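PDB 3FKD: L-threonine-O-3-phosphate decarboxylase from Porphyromonas gingivalis, which probably binds pyridoxal 5'-phosphate and probably decarboxylates L-threonine O-3-phosphate. Local coordinates for residues A[84-88]-A[105-111]. Residues are numbered along the deposited sequence; the frame is centred on the assembly and turned at random.
Sequences AQAFR and ACRMYEH
Y109 lies with one ring face against the backbone and side chain of Q85. Q85 CB sits over the ring centre, 3.7 Å from the centroid, and makes a CH-pi contact. Selenomethionine M108 packs its CG on the opposite face, toward the rim. Y109 CG is anti to its own carbonyl carbon (chi1 -64°), which turns the ring across the end of helix 75-86. Beside it A84 CB packs 3.7 Å from A105 CB and 3.8 Å from Y109 CD1. The buried H111 ring turns an edge to A84 O, with H111 CE1 3.1 Å from that oxygen and equally near F87 O.

The other end is looser and open to solvent. There R88 and E110 run side by side and form a salt bridge, R88 NH2 to E110 OE1 at 2.9 Å. OE1 is met on its syn side, and a weak bond from R88 NE reaches the same oxygen. The guanidinium and carboxylate planes are 51° apart.

A water joins Q85 OE1 to Y109 OH. Q85 NE2 hydrogen-bonds to Y109 OH of the second subunit, and Y109 OH to Q85 NE2 there, so the pair belongs to the dimer interface. E110, with positive phi, is the C-prime residue of a Schellman motif (H111 N to C106 O, E110 N to R107 O). It ends helix 100-108, which links parallel strands 91-96 and 112-117 in a beta-alpha-beta crossover of the large sheet, as in fold type I PLP-dependent aminotransferases.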
loop_
_atom_site.group_PDB
_atom_site.type_symbol
_atom_site.label_atom_id
_atom_site.label_comp_id
_atom_site.label_asym_id
_atom_site.label_seq_id
_atom_site.Cartn_x
_atom_site.Cartn_y
_atom_site.Cartn_z
ATOM N N ALA A 84 -15.442 0.732 -0.519
ATOM C CA ALA A 84 -16.199 -0.452 -0.123
ATOM C C ALA A 84 -16.263 -0.575 1.383
ATOM O O ALA A 84 -17.354 -0.718 1.925
ATOM C CB ALA A 84 -15.581 -1.693 -0.698
ATOM N N GLN A 85 -15.099 -0.495 2.042
ATOM C CA GLN A 85 -14.995 -0.552 3.505
ATOM C C GLN A 85 -15.881 0.463 4.220
ATOM O O GLN A 85 -16.725 0.086 5.091
ATOM C CB GLN A 85 -13.542 -0.437 3.988
ATOM C CG GLN A 85 -13.317 -0.965 5.396
ATOM C CD GLN A 85 -11.894 -0.738 5.929
ATOM O OE1 GLN A 85 -11.045 -0.154 5.255
ATOM N NE2 GLN A 85 -11.644 -1.185 7.151
ATOM N N ALA A 86 -15.704 1.733 3.863
ATOM C CA ALA A 86 -16.461 2.816 4.488
ATOM C C ALA A 86 -17.995 2.602 4.398
ATOM O O ALA A 86 -18.751 3.241 5.129
ATOM C CB ALA A 86 -16.072 4.158 3.892
ATOM N N PHE A 87 -18.446 1.730 3.486
ATOM C CA PHE A 87 -19.875 1.540 3.248
ATOM C C PHE A 87 -20.305 0.063 3.236
ATOM O O PHE A 87 -21.155 -0.339 2.422
ATOM C CB PHE A 87 -20.307 2.297 1.976
ATOM C CG PHE A 87 -20.138 3.785 2.095
ATOM C CD1 PHE A 87 -18.920 4.373 1.853
ATOM C CD2 PHE A 87 -21.183 4.582 2.530
ATOM C CE1 PHE A 87 -18.755 5.721 2.012
ATOM C CE2 PHE A 87 -21.012 5.941 2.697
ATOM C CZ PHE A 87 -19.801 6.510 2.426
ATOM N N ARG A 88 -19.718 -0.711 4.159
ATOM C CA ARG A 88 -19.970 -2.146 4.345
ATOM C C ARG A 88 -21.426 -2.587 4.214
ATOM O O ARG A 88 -21.723 -3.664 3.688
ATOM C CB ARG A 88 -19.459 -2.621 5.707
ATOM C CG ARG A 88 -20.047 -3.947 6.154
ATOM C CD ARG A 88 -19.094 -4.616 7.113
ATOM N NE ARG A 88 -19.385 -6.025 7.402
ATOM C CZ ARG A 88 -18.961 -6.655 8.510
ATOM N NH1 ARG A 88 -18.255 -5.992 9.422
ATOM N NH2 ARG A 88 -19.246 -7.938 8.733
ATOM N N ALA A 105 -13.773 -5.853 -4.016
ATOM C CA ALA A 105 -13.959 -4.891 -2.927
ATOM C C ALA A 105 -15.324 -5.011 -2.271
ATOM O O ALA A 105 -15.432 -5.110 -1.045
ATOM C CB ALA A 105 -13.728 -3.455 -3.391
ATOM N N CYS A 106 -16.348 -4.948 -3.107
ATOM C CA CYS A 106 -17.730 -4.999 -2.686
ATOM C C CYS A 106 -18.026 -6.299 -1.929
ATOM O O CYS A 106 -18.841 -6.319 -1.015
ATOM C CB CYS A 106 -18.641 -4.888 -3.904
ATOM S SG CYS A 106 -19.009 -3.191 -4.436
ATOM N N ARG A 107 -17.388 -7.391 -2.333
ATOM C CA ARG A 107 -17.619 -8.671 -1.692
ATOM C C ARG A 107 -16.917 -8.650 -0.336
ATOM O O ARG A 107 -17.530 -8.914 0.696
ATOM C CB ARG A 107 -17.123 -9.842 -2.560
ATOM C CG ARG A 107 -16.981 -11.162 -1.778
ATOM C CD ARG A 107 -16.249 -12.239 -2.532
ATOM N NE ARG A 107 -14.870 -11.820 -2.786
ATOM C CZ ARG A 107 -13.944 -12.536 -3.436
ATOM N NH1 ARG A 107 -14.227 -13.754 -3.901
ATOM N NH2 ARG A 107 -12.718 -12.032 -3.609
HETATM N N MSE A 108 -15.632 -8.312 -0.338
HETATM C CA MSE A 108 -14.881 -8.353 0.896
HETATM C C MSE A 108 -15.642 -7.601 1.953
HETATM O O MSE A 108 -15.697 -8.030 3.103
HETATM C CB MSE A 108 -13.480 -7.789 0.719
HETATM C CG MSE A 108 -12.731 -7.569 2.014
HETATM SE SE MSE A 108 -10.931 -6.925 1.633
HETATM C CE MSE A 108 -10.489 -6.177 3.376
ATOM N N TYR A 109 -16.272 -6.496 1.571
ATOM C CA TYR A 109 -17.013 -5.733 2.571
ATOM C C TYR A 109 -18.531 -6.003 2.580
ATOM O O TYR A 109 -19.320 -5.206 3.087
ATOM C CB TYR A 109 -16.614 -4.255 2.541
ATOM C CG TYR A 109 -15.164 -4.128 2.935
ATOM C CD1 TYR A 109 -14.162 -4.074 1.969
ATOM C CD2 TYR A 109 -14.783 -4.138 4.267
ATOM C CE1 TYR A 109 -12.843 -4.005 2.317
ATOM C CE2 TYR A 109 -13.446 -4.061 4.638
ATOM C CZ TYR A 109 -12.478 -3.988 3.651
ATOM O OH TYR A 109 -11.156 -3.908 3.991
ATOM N N GLU A 110 -18.897 -7.172 2.061
ATOM C CA GLU A 110 -20.273 -7.693 2.083
ATOM C C GLU A 110 -21.362 -6.715 1.600
ATOM O O GLU A 110 -22.382 -6.518 2.258
ATOM C CB GLU A 110 -20.601 -8.284 3.460
ATOM C CG GLU A 110 -19.863 -9.594 3.764
ATOM C CD GLU A 110 -19.571 -9.803 5.276
ATOM O OE1 GLU A 110 -19.984 -8.942 6.109
ATOM O OE2 GLU A 110 -18.923 -10.830 5.622
ATOM N N HIS A 111 -21.088 -6.089 0.454
ATOM C CA HIS A 111 -22.063 -5.360 -0.342
ATOM C C HIS A 111 -22.988 -6.396 -0.988
ATOM O O HIS A 111 -22.552 -7.495 -1.322
ATOM C CB HIS A 111 -21.334 -4.573 -1.458
ATOM C CG HIS A 111 -20.806 -3.226 -1.039
ATOM N ND1 HIS A 111 -19.865 -3.059 -0.037
ATOM C CD2 HIS A 111 -21.075 -1.981 -1.507
ATOM C CE1 HIS A 111 -19.590 -1.774 0.100
ATOM N NE2 HIS A 111 -20.311 -1.101 -0.777
HETATM O O HOH W 1 -9.690 -1.605 2.998
#